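Local coordinates for protein aldehyde dehydrogenase 21 (ALDH21) (Physcomitrella patens subsp. patens, PDB 5N5S) that probably oxidises D-glyceraldehyde 3-phosphate to 3-phosphoglycerate with NADP(+) and water, as a non-phosphorylating member of the aldehyde dehydrogenase family, at residues 44-49 against 236-241; 113-118 against 132-137; 359-364 against 393-398. All coordinates share one frame; numbering follows the deposited sequence.

Contact 1 of 3, residues 44-49 against 236-241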
loop_
_atom_site.group_PDB
_atom_site.type_symbol
_atom_site.label_atom_id
_atom_site.label_comp_id
_atom_site.label_asym_id
_atom_site.label_seq_id
_atom_site.Cartn_x
_atom_site.Cartn_y
_atom_site.Cartn_z
ATOM N N LEU B 44 -13.420 -10.814 35.314
ATOM C CA LEU B 44 -13.198 -12.211 34.979
ATOM C C LEU B 44 -14.276 -12.632 33.986
ATOM O O LEU B 44 -15.463 -12.640 34.329
ATOM C CB LEU B 44 -13.213 -13.078 36.256
ATOM C CG LEU B 44 -13.193 -14.603 36.096
ATOM C CD1 LEU B 44 -11.906 -15.075 35.435
ATOM C CD2 LEU B 44 -13.378 -15.294 37.440
ATOM N N ALA B 45 -13.848 -12.950 32.742
ATOM C CA ALA B 45 -14.698 -13.346 31.616
ATOM C C ALA B 45 -15.815 -12.315 31.353
ATOM O O ALA B 45 -17.008 -12.647 31.360
ATOM C CB ALA B 45 -15.257 -14.749 31.830
ATOM N N SER B 46 -15.394 -11.040 31.182
ATOM C CA SER B 46 -16.203 -9.850 30.891
ATOM C C SER B 46 -17.105 -9.363 32.055
ATOM O O SER B 46 -17.707 -8.293 31.932
ATOM C CB SER B 46 -17.032 -10.035 29.616
ATOM O OG SER B 46 -16.215 -10.310 28.489
ATOM N N LYS B 47 -17.178 -10.108 33.177
ATOM C CA LYS B 47 -18.037 -9.752 34.316
ATOM C C LYS B 47 -17.278 -9.218 35.553
ATOM O O LYS B 47 -16.184 -9.709 35.852
ATOM C CB LYS B 47 -18.943 -10.935 34.704
ATOM C CG LYS B 47 -19.787 -11.452 33.556
ATOM C CD LYS B 47 -20.889 -12.358 34.052
ATOM C CE LYS B 47 -21.880 -12.744 32.981
ATOM N NZ LYS B 47 -22.624 -11.575 32.431
ATOM N N PRO B 48 -17.846 -8.228 36.296
ATOM C CA PRO B 48 -17.163 -7.743 37.508
ATOM C C PRO B 48 -17.302 -8.738 38.665
ATOM O O PRO B 48 -18.381 -9.294 38.880
ATOM C CB PRO B 48 -17.846 -6.400 37.797
ATOM C CG PRO B 48 -19.177 -6.491 37.176
ATOM C CD PRO B 48 -19.141 -7.543 36.100
ATOM N N VAL B 49 -16.191 -8.996 39.377
ATOM C CA VAL B 49 -16.112 -9.938 40.499
ATOM C C VAL B 49 -15.354 -9.358 41.699
ATOM O O VAL B 49 -14.440 -8.547 41.537
ATOM C CB VAL B 49 -15.558 -11.340 40.101
ATOM C CG1 VAL B 49 -16.569 -12.142 39.295
ATOM C CG2 VAL B 49 -14.216 -11.250 39.374
ATOM N N LEU B 236 -19.044 -12.329 25.358
ATOM C CA LEU B 236 -18.723 -12.720 26.728
ATOM C C LEU B 236 -17.436 -13.556 26.769
ATOM O O LEU B 236 -17.290 -14.511 26.000
ATOM C CB LEU B 236 -19.899 -13.473 27.362
ATOM C CG LEU B 236 -19.844 -13.653 28.869
ATOM C CD1 LEU B 236 -20.286 -12.384 29.587
ATOM C CD2 LEU B 236 -20.706 -14.829 29.296
ATOM N N GLY B 237 -16.519 -13.164 27.652
ATOM C CA GLY B 237 -15.211 -13.799 27.803
ATOM C C GLY B 237 -14.122 -13.163 26.952
ATOM O O GLY B 237 -12.988 -13.655 26.930
ATOM N N ALA B 238 -14.460 -12.059 26.246
ATOM C CA ALA B 238 -13.554 -11.305 25.375
ATOM C C ALA B 238 -12.418 -10.664 26.150
ATOM O O ALA B 238 -11.339 -10.460 25.592
ATOM C CB ALA B 238 -14.319 -10.224 24.633
ATOM N N PHE B 239 -12.669 -10.323 27.428
ATOM C CA PHE B 239 -11.688 -9.673 28.282
ATOM C C PHE B 239 -11.763 -10.113 29.729
ATOM O O PHE B 239 -12.824 -10.474 30.230
ATOM C CB PHE B 239 -11.825 -8.137 28.189
ATOM C CG PHE B 239 -12.982 -7.517 28.942
ATOM C CD1 PHE B 239 -14.248 -7.447 28.371
ATOM C CD2 PHE B 239 -12.796 -6.971 30.206
ATOM C CE1 PHE B 239 -15.309 -6.863 29.058
ATOM C CE2 PHE B 239 -13.865 -6.411 30.906
ATOM C CZ PHE B 239 -15.115 -6.366 30.330
ATOM N N SER B 240 -10.634 -10.001 30.414
ATOM C CA SER B 240 -10.461 -10.246 31.843
ATOM C C SER B 240 -9.316 -9.316 32.266
ATOM O O SER B 240 -8.344 -9.151 31.511
ATOM C CB SER B 240 -10.112 -11.707 32.121
ATOM O OG SER B 240 -11.131 -12.596 31.689
ATOM N N ILE B 241 -9.489 -8.624 33.404
ATOM C CA ILE B 241 -8.503 -7.697 33.952
ATOM C C ILE B 241 -8.193 -8.164 35.352
ATOM O O ILE B 241 -9.039 -8.059 36.253
ATOM C CB ILE B 241 -8.913 -6.202 33.839
ATOM C CG1 ILE B 241 -9.169 -5.843 32.361
ATOM C CG2 ILE B 241 -7.813 -5.287 34.443
ATOM C CD1 ILE B 241 -10.141 -4.789 32.110
#
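Phe-239 holds CG between its backbone N and carbonyl carbon (chi1 77°), which brings the ring under the backbone of Ser-46, while Ser-46 sets OG anti to its own carbonyl carbon (chi1 -58°), which points the hydroxyl at the backbone N of Gly-237. Ser-46 CA sits over one face of the ring, 3.8 Å from its centroid, in a CH-pi contact displaced toward the rim. Beside it, Ser-46 OG accepts the bond from Gly-237 N at 3.0 Å. One bond joins the two backbones, from Ser-46 N to Phe-239 O at 2.8 Å, and the side chain of Ser-240 takes the N-H of Ala-45, N to OG 2.9 Å. This is the type I' turn of the beta hairpin made by strands 38-44 and 47-49, docked on strand 239-241 at the border of the six-stranded Rossmann-type sheet. Phe-239 also packs on Leu-228 of helix 219-229 and on Phe-209 of strand 209-212, and His-229 at the end of that helix bonds to Ser-46 O. Cut back to an alanine, Phe-239 would probably leave a gap against Ser-46 and take away the ring face on which its CA rests. At the exposed margin, Leu-236 CD1 lies 3.8 Å from Lys-47 CE.

Contact 2 of 3, residues 113-118 against 132-137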
loop_
_atom_site.group_PDB
_atom_site.type_symbol
_atom_site.label_atom_id
_atom_site.label_comp_id
_atom_site.label_asym_id
_atom_site.label_seq_id
_atom_site.Cartn_x
_atom_site.Cartn_y
_atom_site.Cartn_z
ATOM N N ASN B 113 -16.934 11.146 28.654
ATOM C CA ASN B 113 -17.955 11.364 29.678
ATOM C C ASN B 113 -17.406 11.262 31.111
ATOM O O ASN B 113 -17.917 11.939 32.000
ATOM C CB ASN B 113 -19.116 10.391 29.466
ATOM C CG ASN B 113 -20.361 10.721 30.251
ATOM O OD1 ASN B 113 -21.079 11.682 29.952
ATOM N ND2 ASN B 113 -20.655 9.921 31.265
ATOM N N ARG B 114 -16.387 10.417 31.339
ATOM C CA ARG B 114 -15.782 10.218 32.662
ATOM C C ARG B 114 -14.361 10.818 32.734
ATOM O O ARG B 114 -13.575 10.444 33.613
ATOM C CB ARG B 114 -15.776 8.719 33.023
ATOM C CG ARG B 114 -17.167 8.113 33.208
ATOM C CD ARG B 114 -17.118 6.608 33.395
ATOM N NE ARG B 114 -16.553 6.219 34.691
ATOM C CZ ARG B 114 -16.406 4.963 35.107
ATOM N NH1 ARG B 114 -16.782 3.950 34.336
ATOM N NH2 ARG B 114 -15.888 4.711 36.303
ATOM N N PHE B 115 -14.058 11.777 31.824
ATOM C CA PHE B 115 -12.766 12.452 31.666
ATOM C C PHE B 115 -12.073 12.840 32.983
ATOM O O PHE B 115 -11.007 12.291 33.274
ATOM C CB PHE B 115 -12.879 13.674 30.738
ATOM C CG PHE B 115 -11.534 14.195 30.287
ATOM C CD1 PHE B 115 -10.920 13.687 29.147
ATOM C CD2 PHE B 115 -10.864 15.170 31.019
ATOM C CE1 PHE B 115 -9.664 14.139 28.747
ATOM C CE2 PHE B 115 -9.606 15.622 30.621
ATOM C CZ PHE B 115 -9.014 15.106 29.485
ATOM N N GLU B 116 -12.657 13.786 33.757
ATOM C CA GLU B 116 -12.084 14.274 35.013
ATOM C C GLU B 116 -11.938 13.195 36.079
ATOM O O GLU B 116 -10.909 13.151 36.754
ATOM C CB GLU B 116 -12.850 15.487 35.562
ATOM C CG GLU B 116 -12.108 16.805 35.423
ATOM C CD GLU B 116 -10.677 16.828 35.930
ATOM O OE1 GLU B 116 -9.759 16.649 35.099
ATOM O OE2 GLU B 116 -10.473 17.007 37.153
ATOM N N GLU B 117 -12.951 12.313 36.205
ATOM C CA GLU B 117 -12.966 11.187 37.140
ATOM C C GLU B 117 -11.729 10.283 36.902
ATOM O O GLU B 117 -11.021 9.963 37.859
ATOM C CB GLU B 117 -14.271 10.393 36.971
ATOM C CG GLU B 117 -14.440 9.255 37.961
ATOM C CD GLU B 117 -15.325 8.113 37.497
ATOM O OE1 GLU B 117 -15.168 6.997 38.042
ATOM O OE2 GLU B 117 -16.170 8.326 36.597
ATOM N N ILE B 118 -11.457 9.921 35.627
ATOM C CA ILE B 118 -10.314 9.093 35.232
ATOM C C ILE B 118 -8.991 9.825 35.516
ATOM O O ILE B 118 -8.086 9.224 36.101
ATOM C CB ILE B 118 -10.447 8.618 33.756
ATOM C CG1 ILE B 118 -11.716 7.752 33.567
ATOM C CG2 ILE B 118 -9.199 7.847 33.310
ATOM C CD1 ILE B 118 -12.255 7.661 32.130
ATOM N N ASP B 132 -0.640 16.390 33.405
ATOM C CA ASP B 132 -0.056 15.217 32.749
ATOM C C ASP B 132 -1.031 14.049 32.698
ATOM O O ASP B 132 -0.951 13.227 31.787
ATOM C CB ASP B 132 1.278 14.814 33.422
ATOM C CG ASP B 132 2.358 15.897 33.444
ATOM O OD1 ASP B 132 2.227 16.891 32.687
ATOM O OD2 ASP B 132 3.357 15.727 34.186
ATOM N N ALA B 133 -1.957 13.988 33.669
ATOM C CA ALA B 133 -2.994 12.964 33.762
ATOM C C ALA B 133 -4.075 13.253 32.746
ATOM O O ALA B 133 -4.450 12.351 32.002
ATOM C CB ALA B 133 -3.586 12.933 35.159
ATOM N N ARG B 134 -4.543 14.526 32.677
ATOM C CA ARG B 134 -5.548 14.965 31.701
ATOM C C ARG B 134 -5.036 14.706 30.286
ATOM O O ARG B 134 -5.796 14.237 29.438
ATOM C CB ARG B 134 -5.890 16.449 31.885
ATOM C CG ARG B 134 -6.811 16.712 33.064
ATOM C CD ARG B 134 -7.224 18.168 33.111
ATOM N NE ARG B 134 -7.836 18.515 34.393
ATOM C CZ ARG B 134 -7.349 19.415 35.238
ATOM N NH1 ARG B 134 -6.245 20.089 34.939
ATOM N NH2 ARG B 134 -7.964 19.653 36.388
ATOM N N GLY B 135 -3.739 14.959 30.085
ATOM C CA GLY B 135 -3.023 14.724 28.841
ATOM C C GLY B 135 -3.013 13.264 28.442
ATOM O O GLY B 135 -3.105 12.962 27.252
ATOM N N GLU B 136 -2.926 12.346 29.438
ATOM C CA GLU B 136 -2.951 10.896 29.232
ATOM C C GLU B 136 -4.359 10.398 28.841
ATOM O O GLU B 136 -4.469 9.489 28.015
ATOM C CB GLU B 136 -2.420 10.139 30.457
ATOM C CG GLU B 136 -2.043 8.696 30.125
ATOM C CD GLU B 136 -1.748 7.751 31.272
ATOM O OE1 GLU B 136 -1.269 8.216 32.329
ATOM O OE2 GLU B 136 -1.956 6.530 31.096
ATOM N N VAL B 137 -5.422 10.994 29.424
ATOM C CA VAL B 137 -6.810 10.635 29.103
ATOM C C VAL B 137 -7.108 11.048 27.649
ATOM O O VAL B 137 -7.686 10.256 26.904
ATOM C CB VAL B 137 -7.860 11.179 30.111
ATOM C CG1 VAL B 137 -9.223 10.546 29.863
ATOM C CG2 VAL B 137 -7.430 10.929 31.554
#
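Glu-116 OE1 takes the N-H of Arg-134 NE at 2.8 Å, a salt bridge with an N-H...O angle of 158°. The carboxylate oxygen lies near the guanidinium plane, at its edge, but the arginine comes at the carboxylate from above its plane, and the two planes stand 42° apart. Both ends have further partners: Arg-134 NH1 bridges to Glu-355, and Glu-116 OE2 is bonded to Gln-120 one turn further along its own helix. These bonds should limit how far either group can turn.

The contact joins the first turn of helix 115-126 to helix 130-151, which follows it after a short link. Arg-114 marks the break, ending helix 97-113 and standing at the N-cap of the next helix. Phe-115 packs against helix 130-151. With CG anti to its backbone N (chi1 -166°), its ring bridges Arg-134 and Val-137, about one turn apart on that helix: CD1 meets Val-137 CG1 at 3.6 Å, and CE2 lies 3.9 Å from Arg-134 CG. The ring plane is nearly coplanar with the guanidinium of Arg-134, although the two side chains cross at about a right angle. Deeper in, the other branch of Val-137, CG2, packs 4.0 Å from Ile-118 CG2. Val-137 lies two residues before Arg-139, a succinate-binding residue, and Ile-118 also packs on Leu-192 and on Ile-223 of helix 219-229.

Contact 3 of 3, residues 359-364 against 393-398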
loop_
_atom_site.group_PDB
_atom_site.type_symbol
_atom_site.label_atom_id
_atom_site.label_comp_id
_atom_site.label_asym_id
_atom_site.label_seq_id
_atom_site.Cartn_x
_atom_site.Cartn_y
_atom_site.Cartn_z
ATOM N N LEU B 359 5.978 18.818 38.524
ATOM C CA LEU B 359 6.416 17.483 38.906
ATOM C C LEU B 359 5.965 17.108 40.301
ATOM O O LEU B 359 6.116 17.888 41.236
ATOM C CB LEU B 359 7.936 17.287 38.714
ATOM C CG LEU B 359 8.899 18.039 39.630
ATOM C CD1 LEU B 359 10.112 17.192 39.939
ATOM C CD2 LEU B 359 9.297 19.390 39.043
ATOM N N GLY B 360 5.377 15.928 40.415
ATOM C CA GLY B 360 4.913 15.406 41.689
ATOM C C GLY B 360 5.952 14.495 42.308
ATOM O O GLY B 360 7.133 14.569 41.951
ATOM N N PRO B 361 5.556 13.613 43.245
ATOM C CA PRO B 361 6.549 12.698 43.829
ATOM C C PRO B 361 6.816 11.480 42.931
ATOM O O PRO B 361 6.087 11.238 41.960
ATOM C CB PRO B 361 5.915 12.303 45.166
ATOM C CG PRO B 361 4.444 12.441 44.955
ATOM C CD PRO B 361 4.204 13.377 43.797
ATOM N N MET B 362 7.851 10.696 43.261
ATOM C CA MET B 362 8.152 9.460 42.536
ATOM C C MET B 362 7.103 8.406 42.961
ATOM O O MET B 362 6.321 8.669 43.878
ATOM C CB MET B 362 9.576 8.980 42.866
ATOM C CG MET B 362 10.648 10.017 42.601
ATOM S SD MET B 362 10.948 10.362 40.849
ATOM C CE MET B 362 12.084 9.043 40.464
ATOM N N ILE B 363 7.082 7.231 42.311
ATOM C CA ILE B 363 6.141 6.146 42.626
ATOM C C ILE B 363 6.280 5.663 44.098
ATOM O O ILE B 363 5.269 5.358 44.736
ATOM C CB ILE B 363 6.218 4.983 41.578
ATOM C CG1 ILE B 363 5.085 3.937 41.750
ATOM C CG2 ILE B 363 7.594 4.306 41.529
ATOM C CD1 ILE B 363 3.653 4.450 41.544
ATOM N N SER B 364 7.519 5.659 44.638
ATOM C CA SER B 364 7.829 5.262 46.015
ATOM C C SER B 364 9.038 6.023 46.552
ATOM O O SER B 364 9.806 6.603 45.769
ATOM C CB SER B 364 8.096 3.763 46.090
ATOM O OG SER B 364 9.236 3.401 45.329
ATOM N N GLY B 393 11.781 12.762 51.131
ATOM C CA GLY B 393 10.876 11.619 51.124
ATOM C C GLY B 393 10.765 11.008 49.744
ATOM O O GLY B 393 11.766 10.554 49.188
ATOM N N ALA B 394 9.554 11.027 49.168
ATOM C CA ALA B 394 9.302 10.502 47.825
ATOM C C ALA B 394 9.682 11.537 46.752
ATOM O O ALA B 394 9.795 11.195 45.575
ATOM C CB ALA B 394 7.838 10.106 47.683
ATOM N N PHE B 395 9.882 12.797 47.171
ATOM C CA PHE B 395 10.229 13.915 46.300
ATOM C C PHE B 395 11.724 14.032 46.101
ATOM O O PHE B 395 12.494 13.999 47.062
ATOM C CB PHE B 395 9.679 15.239 46.857
ATOM C CG PHE B 395 8.187 15.420 46.734
ATOM C CD1 PHE B 395 7.628 15.934 45.573
ATOM C CD2 PHE B 395 7.342 15.098 47.789
ATOM C CE1 PHE B 395 6.247 16.109 45.461
ATOM C CE2 PHE B 395 5.960 15.277 47.677
ATOM C CZ PHE B 395 5.423 15.781 46.514
ATOM N N ILE B 396 12.123 14.184 44.836
ATOM C CA ILE B 396 13.509 14.360 44.423
ATOM C C ILE B 396 13.599 15.560 43.468
ATOM O O ILE B 396 12.889 15.618 42.458
ATOM C CB ILE B 396 14.143 13.039 43.895
ATOM C CG1 ILE B 396 15.632 13.198 43.575
ATOM C CG2 ILE B 396 13.390 12.432 42.740
ATOM C CD1 ILE B 396 16.489 12.483 44.555
ATOM N N GLU B 397 14.428 16.546 43.849
ATOM C CA GLU B 397 14.633 17.797 43.116
ATOM C C GLU B 397 15.057 17.585 41.655
ATOM O O GLU B 397 15.880 16.697 41.399
ATOM C CB GLU B 397 15.691 18.660 43.818
ATOM C CG GLU B 397 15.242 19.290 45.124
ATOM C CD GLU B 397 16.197 20.304 45.725
ATOM O OE1 GLU B 397 15.706 21.292 46.317
ATOM O OE2 GLU B 397 17.431 20.120 45.605
ATOM N N PRO B 398 14.559 18.413 40.695
ATOM C CA PRO B 398 15.029 18.290 39.303
ATOM C C PRO B 398 16.538 18.555 39.260
ATOM O O PRO B 398 17.013 19.581 39.749
ATOM C CB PRO B 398 14.210 19.349 38.552
ATOM C CG PRO B 398 13.068 19.673 39.444
ATOM C CD PRO B 398 13.595 19.522 40.828
#
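Pro-361 and Phe-395 lie side by side and point the same way, the proline laid on the phenyl ring. Pro-361 CB sits squarely over the middle of the face, 3.7 Å from the ring centroid and 9° off the normal, a clear CH-pi contact. The rest of the pyrrolidine follows the ring outward, with CG 3.8 Å from Phe-395 CZ. Phe-395 turns CG anti to its carbonyl carbon (chi1 -73°), which carries the ring across the proline to the peptide linking Gly-360 and Pro-361. The methyl of Ala-394 adds to the same patch, its CB 3.9 Å from Pro-361 CB.

Just past the proline, the backbones are joined by a hydrogen bond from Met-362 N to Ala-394 O, 3.1 Å long and nearly straight at 170°, although the donor stands above the carbonyl plane. Met-362 then folds back, bent at its second and third torsions, and runs across the Ile-396 side chain at a slant: CG and SD both meet CG2 of the isoleucine, with CG 3.7 Å away. At the other end, both methyls of Leu-359 close on Pro-398 CG, CD2 at 3.8 Å.

The two segments run roughly counter to each other. Segment 359-364 lies beside the cofactor region, Ile-363 packing on the NADP(+)-binding Trp-188, and leads into helix 365-380, where Ser-364 caps Ala-367 N, and Met-362 and Ile-396 both press on Ile-371. Segment 393-398 opens strand 395-402, antiparallel to strand 384-387 and parallel to strand 419-425 in the large mixed sheet.

None of the three is wholly core: each pairs buried residues with more exposed ones, and contact 1, at 23 Å from the chain centre, reaches the surface most openly. They hold different elements: contact 1 sets a hairpin turn against a sheet edge, contact 2 two successive helices, contact 3 a loop against a strand start. Helix 219-229 touches both contact 1 and contact 2. Chemistry follows place: backbone and serine hydrogen bonds dominate at the turn, a salt bridge flanks apolar packing between the helices, and contact 3 is mostly apolar with one backbone bond. Contacts 2 and 3 come within about 6 Å at their nearest atoms, while contacts 1 and 3 stay about 17 Å apart.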